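Local coordinates for protein VP1 (Polyomavirus HPyV7, PDB 4PCH) that forms the pentameric building blocks of the polyomavirus outer capsid and probably serves in attachment to host-cell receptors, at residues 87-92 and 261-266; 121-126 and 225-230; 19-24 and 66-71. One frame throughout, in Å; residues are numbered along the deposited sequence.

Overall arrangement
All three contacts lie in the jelly-roll core of VP1, in one curled antiparallel sheet system. Along the chain contact 3 closes first, and the loop closed by contact 1 then encloses contact 2. Contacts 1 and 2 have centres about 11 Å apart and meet where F262 and L88 touch L227, W121 and C123. Contact 3 lies about 13 Å from contact 1 and about 15 Å from contact 2, joined to both through backbone pairing. Contacts 1 and 2 are pairings of adjacent antiparallel strands that build the buried jelly-roll framework, and contact 1 also borders a second subunit of the pentamer; contact 3 packs side chains between layers, nearer the surface.

Contact 1 of 3, residues 87-92 and 261-266; sequences RLETEL and FFRVHC
R87 and H265 stack across an antiparallel strand pair (174° between the axes): the guanidinium lies flat on the imidazole, centres 3.8 Å apart, with R87 NH1 over one ring face.

Charged groups continue along the sheet face bearing R87, E89 and H265. E89 OE1 is gripped twice, on its syn side by H265 NE2 at 2.6 Å and on its anti side by R263 NH2 at 2.9 Å. E89 OE2 forms a salt bridge with R87 NH1 and bonds T207 OG1; R87 NH2 has a second salt bridge, to E213 of a second subunit. The bend of E89 at chi2 (77°) brings its carboxylate back over the neighbouring strand. These partners would be expected to stabilise its negative charge. Two waters link R263 to E91 OE2, while E91 OE1 bonds Y186 of the second subunit.

Backbone bonds pair R87 with H265, E89 with R263 and E91 with F261. F261 O also accepts from T90 OG1 at 2.8 Å, on the opposite face of its carbonyl plane from E91 N.

On the other sheet face T90 OG1 sits 3.7 Å above the centre of the F262 ring, and L88 CD2 nears its edge.

Strand 9-27 pairs with 261-266 on its far side, strand 117-124 packs against L88, T90 and F262, and P178 of the second subunit lies against F261 and R263.

Contact 2 of 3, residues 121-126 and 225-230; sequences WACGGG and VYLTSA
Y226 lays its phenol ring under the backbone of G126, whose CA stands 3.4 Å from the ring centroid and 13° off the ring normal. This is a CH-pi contact over the face, with the G126 CA itself supplying the hydrogens that meet the ring. It is the tight part of the pairing, although it lies at the more exposed end, where Y226 and G126 are both partly exposed. G125 O comes within 3.3 Å of Y226 CE1, and the G126 peptide spreads across the inner half of the ring, with G126 C over Y226 CG and G126 O close to Y226 CB. Behind the ring, Y226 N bonds G124 O at 2.8 Å. The start of the loop after strand 117-124 is thus bonded at G124 and lies at G126 over the face of Y226.

Toward W121 the packing is looser, yet this end is buried. A122 and T228 are joined by two backbone bonds, but their side chains meet only through the CB atoms, 4.1 Å apart. S229 and W121 pair with no hydrogen bond between them, and the indole leads away to pack on L88, T90, R260 and F262, and on Q205 of a third subunit. Between these ends, C123 SG bridges two aliphatic side chains, touching V225 CG2 at 3.7 Å and L227 CD2 at 3.9 Å, on the face turned to the buried core.

Regular alternation of hydrogen-bonded and non-hydrogen-bonded pairs, with the strand axes at 171°, makes this an antiparallel ladder. Strand 62-67 flanks 224-236 and strand 184-191 flanks 117-124, an arrangement belonging to the viral jelly-roll beta-sandwich.

Contact 3 of 3, residues 19-24 and 66-71; sequences TQYKVE and INLPEI
P69 sets its CD over the face of the Y21 ring, 3.6 Å from the centroid of the phenol and 12° off its normal, which defines a CH-pi contact. P69 CG reaches the CD1-CE1 side of the same ring. L68 CD2 comes in obliquely at 3.9 Å from Y21 CE2. Two residues further along the strand, V23 CG2 touches I66 CG2 at 3.6 Å, while V23 CG1 is a looser 4.4 Å from L68 CD2. No hydrogen bond crosses, and the nearest CA atoms, those of V23 and I66, are 8.1 Å apart; side chains alone fill the gap. That spacing is of layers rather than of neighbouring strands, in keeping with the jelly-roll fold, where strand 9-27 faces the end of strand 62-67.

The Y21 ring also rests on W83, which touches L68 as well and donates through NE1 to P69 O. Further out, backbone bonds between Y21 and C266 and between V23 and V264 fix one side, and those between I66 and V225 and between L68 and G223 fix the other.

Contact 1 of 3, residues 87-92 and 261-266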
loop_
_atom_site.group_PDB
_atom_site.type_symbol
_atom_site.label_atom_id
_atom_site.label_comp_id
_atom_site.label_asym_id
_atom_site.label_seq_id
_atom_site.Cartn_x
_atom_site.Cartn_y
_atom_site.Cartn_z
ATOM N N ARG B 87 -24.013 -12.723 -4.719
ATOM C CA ARG B 87 -23.188 -11.936 -3.806
ATOM C C ARG B 87 -22.660 -12.866 -2.747
ATOM O O ARG B 87 -23.330 -13.829 -2.371
ATOM C CB ARG B 87 -24.063 -10.823 -3.177
ATOM C CG ARG B 87 -23.477 -9.997 -2.054
ATOM C CD ARG B 87 -24.251 -8.678 -1.868
ATOM N NE ARG B 87 -25.566 -8.824 -1.228
ATOM C CZ ARG B 87 -25.764 -8.962 0.088
ATOM N NH1 ARG B 87 -24.740 -9.014 0.932
ATOM N NH2 ARG B 87 -26.994 -9.072 0.571
ATOM N N LEU B 88 -21.444 -12.602 -2.277
ATOM C CA LEU B 88 -20.965 -13.319 -1.103
ATOM C C LEU B 88 -20.201 -12.401 -0.174
ATOM O O LEU B 88 -19.737 -11.334 -0.584
ATOM C CB LEU B 88 -20.134 -14.529 -1.480
ATOM C CG LEU B 88 -18.750 -14.388 -2.100
ATOM C CD1 LEU B 88 -17.680 -13.961 -1.088
ATOM C CD2 LEU B 88 -18.329 -15.688 -2.758
ATOM N N GLU B 89 -20.092 -12.837 1.080
ATOM C CA GLU B 89 -19.123 -12.263 2.017
ATOM C C GLU B 89 -18.128 -13.353 2.318
ATOM O O GLU B 89 -18.500 -14.501 2.460
ATOM C CB GLU B 89 -19.770 -11.782 3.327
ATOM C CG GLU B 89 -20.672 -10.565 3.192
ATOM C CD GLU B 89 -22.015 -10.911 2.605
ATOM O OE1 GLU B 89 -22.684 -11.790 3.176
ATOM O OE2 GLU B 89 -22.422 -10.307 1.572
ATOM N N THR B 90 -16.848 -13.007 2.422
ATOM C CA THR B 90 -15.861 -13.999 2.857
ATOM C C THR B 90 -14.868 -13.317 3.793
ATOM O O THR B 90 -14.555 -12.127 3.603
ATOM C CB THR B 90 -15.176 -14.707 1.664
ATOM O OG1 THR B 90 -14.279 -15.736 2.173
ATOM C CG2 THR B 90 -14.391 -13.701 0.787
ATOM N N GLU B 91 -14.436 -14.025 4.843
ATOM C CA GLU B 91 -13.530 -13.479 5.853
ATOM C C GLU B 91 -12.547 -14.550 6.273
ATOM O O GLU B 91 -12.924 -15.700 6.500
ATOM C CB GLU B 91 -14.260 -13.084 7.158
ATOM C CG GLU B 91 -15.393 -12.084 7.112
ATOM C CD GLU B 91 -16.050 -11.878 8.493
ATOM O OE1 GLU B 91 -15.315 -11.819 9.554
ATOM O OE2 GLU B 91 -17.310 -11.760 8.493
ATOM N N LEU B 92 -11.280 -14.183 6.417
ATOM C CA LEU B 92 -10.284 -15.060 7.011
ATOM C C LEU B 92 -10.321 -14.945 8.530
ATOM O O LEU B 92 -10.405 -13.845 9.083
ATOM C CB LEU B 92 -8.891 -14.631 6.528
ATOM C CG LEU B 92 -7.715 -15.540 6.882
ATOM C CD1 LEU B 92 -7.932 -16.967 6.411
ATOM C CD2 LEU B 92 -6.468 -14.967 6.211
ATOM N N PHE B 261 -14.459 -18.081 6.317
ATOM C CA PHE B 261 -15.919 -17.908 6.348
ATOM C C PHE B 261 -16.439 -17.521 4.975
ATOM O O PHE B 261 -15.850 -16.696 4.316
ATOM C CB PHE B 261 -16.301 -16.832 7.383
ATOM C CG PHE B 261 -17.769 -16.488 7.413
ATOM C CD1 PHE B 261 -18.669 -17.327 8.036
ATOM C CD2 PHE B 261 -18.247 -15.329 6.790
ATOM C CE1 PHE B 261 -20.017 -17.035 8.081
ATOM C CE2 PHE B 261 -19.596 -15.035 6.835
ATOM C CZ PHE B 261 -20.479 -15.879 7.465
ATOM N N PHE B 262 -17.609 -18.058 4.598
ATOM C CA PHE B 262 -18.344 -17.605 3.420
ATOM C C PHE B 262 -19.808 -17.469 3.802
ATOM O O PHE B 262 -20.335 -18.318 4.525
ATOM C CB PHE B 262 -18.316 -18.626 2.288
ATOM C CG PHE B 262 -16.973 -18.827 1.633
ATOM C CD1 PHE B 262 -16.031 -19.675 2.192
ATOM C CD2 PHE B 262 -16.666 -18.180 0.427
ATOM C CE1 PHE B 262 -14.817 -19.906 1.551
ATOM C CE2 PHE B 262 -15.452 -18.405 -0.215
ATOM C CZ PHE B 262 -14.532 -19.290 0.357
ATOM N N ARG B 263 -20.462 -16.405 3.329
ATOM C CA ARG B 263 -21.921 -16.317 3.315
ATOM C C ARG B 263 -22.322 -16.084 1.854
ATOM O O ARG B 263 -21.906 -15.109 1.236
ATOM C CB ARG B 263 -22.436 -15.152 4.182
ATOM C CG ARG B 263 -23.961 -15.069 4.229
ATOM C CD ARG B 263 -24.483 -13.895 5.040
ATOM N NE ARG B 263 -23.978 -13.821 6.411
ATOM C CZ ARG B 263 -22.974 -13.051 6.838
ATOM N NH1 ARG B 263 -22.638 -13.087 8.122
ATOM N NH2 ARG B 263 -22.257 -12.277 6.002
ATOM N N VAL B 264 -23.133 -16.973 1.306
ATOM C CA VAL B 264 -23.471 -16.901 -0.118
ATOM C C VAL B 264 -24.947 -16.547 -0.212
ATOM O O VAL B 264 -25.794 -17.240 0.391
ATOM C CB VAL B 264 -23.200 -18.255 -0.827
ATOM C CG1 VAL B 264 -23.586 -18.186 -2.294
ATOM C CG2 VAL B 264 -21.726 -18.648 -0.724
ATOM N N HIS B 265 -25.264 -15.494 -0.968
ATOM C CA HIS B 265 -26.639 -15.062 -1.149
ATOM C C HIS B 265 -27.174 -15.507 -2.480
ATOM O O HIS B 265 -26.557 -15.258 -3.510
ATOM C CB HIS B 265 -26.708 -13.553 -1.067
ATOM C CG HIS B 265 -26.151 -13.009 0.203
ATOM N ND1 HIS B 265 -26.953 -12.613 1.254
ATOM C CD2 HIS B 265 -24.877 -12.792 0.599
ATOM C CE1 HIS B 265 -26.191 -12.174 2.240
ATOM N NE2 HIS B 265 -24.931 -12.288 1.871
ATOM N N CYS B 266 -28.332 -16.154 -2.448
ATOM C CA CYS B 266 -28.945 -16.769 -3.643
ATOM C C CYS B 266 -30.354 -16.241 -3.883
ATOM O O CYS B 266 -31.075 -15.898 -2.946
ATOM C CB CYS B 266 -29.036 -18.277 -3.491
ATOM S SG CYS B 266 -27.441 -19.081 -3.252
HETATM O O HOH W 1 -20.116 -12.500 9.418
HETATM O O HOH W 2 -19.826 -11.087 6.783
#

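Contact 2 of 3, residues 121-126 and 225-230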
loop_
_atom_site.group_PDB
_atom_site.type_symbol
_atom_site.label_atom_id
_atom_site.label_comp_id
_atom_site.label_asym_id
_atom_site.label_seq_id
_atom_site.Cartn_x
_atom_site.Cartn_y
_atom_site.Cartn_z
ATOM N N TRP B 121 -9.831 -17.452 -2.736
ATOM C CA TRP B 121 -11.177 -17.985 -2.601
ATOM C C TRP B 121 -11.801 -18.179 -3.982
ATOM O O TRP B 121 -11.438 -17.500 -4.970
ATOM C CB TRP B 121 -12.067 -17.090 -1.703
ATOM C CG TRP B 121 -12.276 -15.723 -2.245
ATOM C CD1 TRP B 121 -11.603 -14.577 -1.878
ATOM C CD2 TRP B 121 -13.220 -15.328 -3.258
ATOM N NE1 TRP B 121 -12.052 -13.521 -2.624
ATOM C CE2 TRP B 121 -13.043 -13.947 -3.473
ATOM C CE3 TRP B 121 -14.181 -16.012 -4.014
ATOM C CZ2 TRP B 121 -13.791 -13.232 -4.413
ATOM C CZ3 TRP B 121 -14.935 -15.310 -4.937
ATOM C CH2 TRP B 121 -14.729 -13.923 -5.135
ATOM N N ALA B 122 -12.745 -19.107 -4.032
ATOM C CA ALA B 122 -13.589 -19.350 -5.207
ATOM C C ALA B 122 -14.975 -19.793 -4.787
ATOM O O ALA B 122 -15.163 -20.439 -3.752
ATOM C CB ALA B 122 -12.967 -20.358 -6.169
ATOM N N CYS B 123 -15.950 -19.401 -5.618
ATOM C CA CYS B 123 -17.343 -19.763 -5.489
ATOM C C CYS B 123 -17.913 -20.066 -6.861
ATOM O O CYS B 123 -17.835 -19.238 -7.781
ATOM C CB CYS B 123 -18.107 -18.605 -4.837
ATOM S SG CYS B 123 -19.876 -18.905 -4.651
ATOM N N GLY B 124 -18.498 -21.248 -7.022
ATOM C CA GLY B 124 -18.992 -21.665 -8.313
ATOM C C GLY B 124 -20.100 -22.706 -8.257
ATOM O O GLY B 124 -20.494 -23.176 -7.188
ATOM N N GLY B 125 -20.602 -23.050 -9.438
ATOM C CA GLY B 125 -21.656 -24.021 -9.588
ATOM C C GLY B 125 -21.150 -25.445 -9.782
ATOM O O GLY B 125 -21.941 -26.358 -9.979
ATOM N N GLY B 126 -19.831 -25.604 -9.743
ATOM C CA GLY B 126 -19.178 -26.911 -9.770
ATOM C C GLY B 126 -17.760 -26.692 -9.298
ATOM O O GLY B 126 -17.396 -25.570 -8.924
ATOM N N VAL B 225 -23.731 -25.285 -4.096
ATOM C CA VAL B 225 -22.713 -24.263 -4.363
ATOM C C VAL B 225 -21.364 -24.830 -3.913
ATOM O O VAL B 225 -21.272 -25.512 -2.888
ATOM C CB VAL B 225 -23.062 -22.914 -3.721
ATOM C CG1 VAL B 225 -23.163 -22.988 -2.219
ATOM C CG2 VAL B 225 -22.054 -21.840 -4.120
ATOM N N TYR B 226 -20.329 -24.540 -4.698
ATOM C CA TYR B 226 -19.007 -25.125 -4.534
ATOM C C TYR B 226 -18.102 -23.995 -4.081
ATOM O O TYR B 226 -18.041 -22.955 -4.756
ATOM C CB TYR B 226 -18.493 -25.697 -5.863
ATOM C CG TYR B 226 -19.275 -26.929 -6.310
ATOM C CD1 TYR B 226 -20.585 -26.813 -6.711
ATOM C CD2 TYR B 226 -18.701 -28.192 -6.298
ATOM C CE1 TYR B 226 -21.320 -27.924 -7.088
ATOM C CE2 TYR B 226 -19.414 -29.306 -6.678
ATOM C CZ TYR B 226 -20.737 -29.164 -7.068
ATOM O OH TYR B 226 -21.489 -30.240 -7.450
ATOM N N LEU B 227 -17.495 -24.185 -2.912
ATOM C CA LEU B 227 -16.557 -23.221 -2.310
ATOM C C LEU B 227 -15.182 -23.817 -2.278
ATOM O O LEU B 227 -15.026 -24.991 -1.961
ATOM C CB LEU B 227 -17.001 -22.891 -0.888
ATOM C CG LEU B 227 -18.408 -22.281 -0.790
ATOM C CD1 LEU B 227 -18.785 -22.107 0.663
ATOM C CD2 LEU B 227 -18.524 -20.981 -1.583
ATOM N N THR B 228 -14.171 -22.992 -2.566
ATOM C CA THR B 228 -12.775 -23.442 -2.555
ATOM C C THR B 228 -11.959 -22.329 -1.900
ATOM O O THR B 228 -12.254 -21.163 -2.107
ATOM C CB THR B 228 -12.247 -23.738 -3.974
ATOM O OG1 THR B 228 -13.173 -24.576 -4.682
ATOM C CG2 THR B 228 -10.892 -24.449 -3.935
ATOM N N SER B 229 -10.982 -22.699 -1.066
ATOM C CA SER B 229 -10.142 -21.667 -0.464
ATOM C C SER B 229 -8.742 -22.161 -0.174
ATOM O O SER B 229 -8.491 -23.355 -0.151
ATOM C CB SER B 229 -10.794 -21.100 0.801
ATOM O OG SER B 229 -10.819 -22.017 1.862
ATOM N N ALA B 230 -7.812 -21.215 0.009
ATOM C CA ALA B 230 -6.510 -21.530 0.568
ATOM C C ALA B 230 -5.959 -20.256 1.149
ATOM O O ALA B 230 -5.979 -19.196 0.483
ATOM C CB ALA B 230 -5.573 -22.052 -0.506
#

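Contact 3 of 3, residues 19-24 and 66-71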
loop_
_atom_site.group_PDB
_atom_site.type_symbol
_atom_site.label_atom_id
_atom_site.label_comp_id
_atom_site.label_asym_id
_atom_site.label_seq_id
_atom_site.Cartn_x
_atom_site.Cartn_y
_atom_site.Cartn_z
ATOM N N THR B 19 -38.039 -17.380 -2.503
ATOM C CA THR B 19 -37.164 -17.346 -3.695
ATOM C C THR B 19 -35.777 -16.740 -3.405
ATOM O O THR B 19 -35.005 -16.459 -4.302
ATOM C CB THR B 19 -37.867 -16.643 -4.876
ATOM O OG1 THR B 19 -38.004 -15.244 -4.601
ATOM C CG2 THR B 19 -39.254 -17.281 -5.133
ATOM N N GLN B 20 -35.457 -16.555 -2.133
ATOM C CA GLN B 20 -34.134 -16.091 -1.722
ATOM C C GLN B 20 -33.617 -17.015 -0.643
ATOM O O GLN B 20 -34.406 -17.552 0.120
ATOM C CB GLN B 20 -34.212 -14.665 -1.196
ATOM C CG GLN B 20 -34.677 -13.663 -2.234
ATOM C CD GLN B 20 -34.865 -12.277 -1.654
ATOM O OE1 GLN B 20 -33.998 -11.413 -1.791
ATOM N NE2 GLN B 20 -35.974 -12.072 -0.974
ATOM N N TYR B 21 -32.305 -17.263 -0.608
ATOM C CA TYR B 21 -31.735 -18.164 0.386
ATOM C C TYR B 21 -30.297 -17.757 0.590
ATOM O O TYR B 21 -29.621 -17.377 -0.353
ATOM C CB TYR B 21 -31.789 -19.620 -0.079
ATOM C CG TYR B 21 -31.143 -20.647 0.843
ATOM C CD1 TYR B 21 -31.763 -21.066 1.992
ATOM C CD2 TYR B 21 -29.898 -21.195 0.539
ATOM C CE1 TYR B 21 -31.170 -22.009 2.823
ATOM C CE2 TYR B 21 -29.316 -22.144 1.344
ATOM C CZ TYR B 21 -29.945 -22.538 2.495
ATOM O OH TYR B 21 -29.337 -23.475 3.308
ATOM N N LYS B 22 -29.842 -17.839 1.825
ATOM C CA LYS B 22 -28.449 -17.595 2.093
ATOM C C LYS B 22 -27.916 -18.750 2.905
ATOM O O LYS B 22 -28.641 -19.361 3.708
ATOM C CB LYS B 22 -28.234 -16.240 2.786
ATOM C CG LYS B 22 -29.132 -15.940 3.951
ATOM C CD LYS B 22 -28.956 -14.495 4.404
ATOM C CE LYS B 22 -29.956 -14.145 5.487
ATOM N NZ LYS B 22 -29.972 -12.685 5.789
ATOM N N VAL B 23 -26.657 -19.063 2.696
ATOM C CA VAL B 23 -26.052 -20.122 3.473
ATOM C C VAL B 23 -24.653 -19.721 3.899
ATOM O O VAL B 23 -24.007 -18.937 3.218
ATOM C CB VAL B 23 -26.045 -21.429 2.689
ATOM C CG1 VAL B 23 -25.221 -21.304 1.417
ATOM C CG2 VAL B 23 -25.580 -22.587 3.568
ATOM N N GLU B 24 -24.222 -20.275 5.030
ATOM C CA GLU B 24 -22.902 -19.959 5.626
ATOM C C GLU B 24 -22.081 -21.239 5.712
ATOM O O GLU B 24 -22.640 -22.325 5.884
ATOM C CB GLU B 24 -23.060 -19.379 7.033
ATOM C CG GLU B 24 -23.663 -17.969 7.060
ATOM C CD GLU B 24 -23.752 -17.313 8.441
ATOM O OE1 GLU B 24 -23.308 -17.886 9.474
ATOM O OE2 GLU B 24 -24.293 -16.178 8.491
ATOM N N ILE B 66 -21.970 -27.300 -0.712
ATOM C CA ILE B 66 -23.079 -26.944 0.157
ATOM C C ILE B 66 -24.372 -27.153 -0.620
ATOM O O ILE B 66 -24.592 -26.513 -1.639
ATOM C CB ILE B 66 -23.014 -25.460 0.605
ATOM C CG1 ILE B 66 -21.643 -25.083 1.197
ATOM C CG2 ILE B 66 -24.113 -25.176 1.616
ATOM C CD1 ILE B 66 -21.170 -25.994 2.289
ATOM N N ASN B 67 -25.221 -28.037 -0.122
ATOM C CA ASN B 67 -26.494 -28.293 -0.773
ATOM C C ASN B 67 -27.471 -27.106 -0.572
ATOM O O ASN B 67 -27.527 -26.492 0.480
ATOM C CB ASN B 67 -27.089 -29.609 -0.286
ATOM C CG ASN B 67 -26.195 -30.815 -0.592
ATOM O OD1 ASN B 67 -25.530 -30.881 -1.635
ATOM N ND2 ASN B 67 -26.179 -31.763 0.309
ATOM N N LEU B 68 -28.226 -26.788 -1.606
ATOM C CA LEU B 68 -29.200 -25.712 -1.550
ATOM C C LEU B 68 -30.580 -26.351 -1.496
ATOM O O LEU B 68 -30.731 -27.502 -1.834
ATOM C CB LEU B 68 -29.074 -24.834 -2.796
ATOM C CG LEU B 68 -27.664 -24.254 -2.952
ATOM C CD1 LEU B 68 -27.511 -23.606 -4.308
ATOM C CD2 LEU B 68 -27.349 -23.255 -1.857
ATOM N N PRO B 69 -31.607 -25.587 -1.103
ATOM C CA PRO B 69 -32.918 -26.197 -0.997
ATOM C C PRO B 69 -33.482 -26.681 -2.323
ATOM O O PRO B 69 -33.209 -26.081 -3.353
ATOM C CB PRO B 69 -33.783 -25.074 -0.418
ATOM C CG PRO B 69 -32.831 -24.141 0.225
ATOM C CD PRO B 69 -31.587 -24.205 -0.608
ATOM N N GLU B 70 -34.276 -27.747 -2.301
ATOM C CA GLU B 70 -35.006 -28.148 -3.497
ATOM C C GLU B 70 -35.935 -26.977 -3.905
ATOM O O GLU B 70 -36.516 -26.307 -3.052
ATOM C CB GLU B 70 -35.844 -29.400 -3.237
ATOM C CG GLU B 70 -36.710 -29.818 -4.415
ATOM C CD GLU B 70 -37.604 -30.989 -4.092
ATOM O OE1 GLU B 70 -37.229 -31.783 -3.200
ATOM O OE2 GLU B 70 -38.681 -31.110 -4.724
ATOM N N ILE B 71 -36.054 -26.748 -5.205
ATOM C CA ILE B 71 -37.022 -25.809 -5.741
ATOM C C ILE B 71 -38.167 -26.656 -6.307
ATOM O O ILE B 71 -38.011 -27.295 -7.340
ATOM C CB ILE B 71 -36.386 -24.914 -6.836
ATOM C CG1 ILE B 71 -35.231 -24.107 -6.243
ATOM C CG2 ILE B 71 -37.451 -23.975 -7.452
ATOM C CD1 ILE B 71 -34.436 -23.331 -7.250
#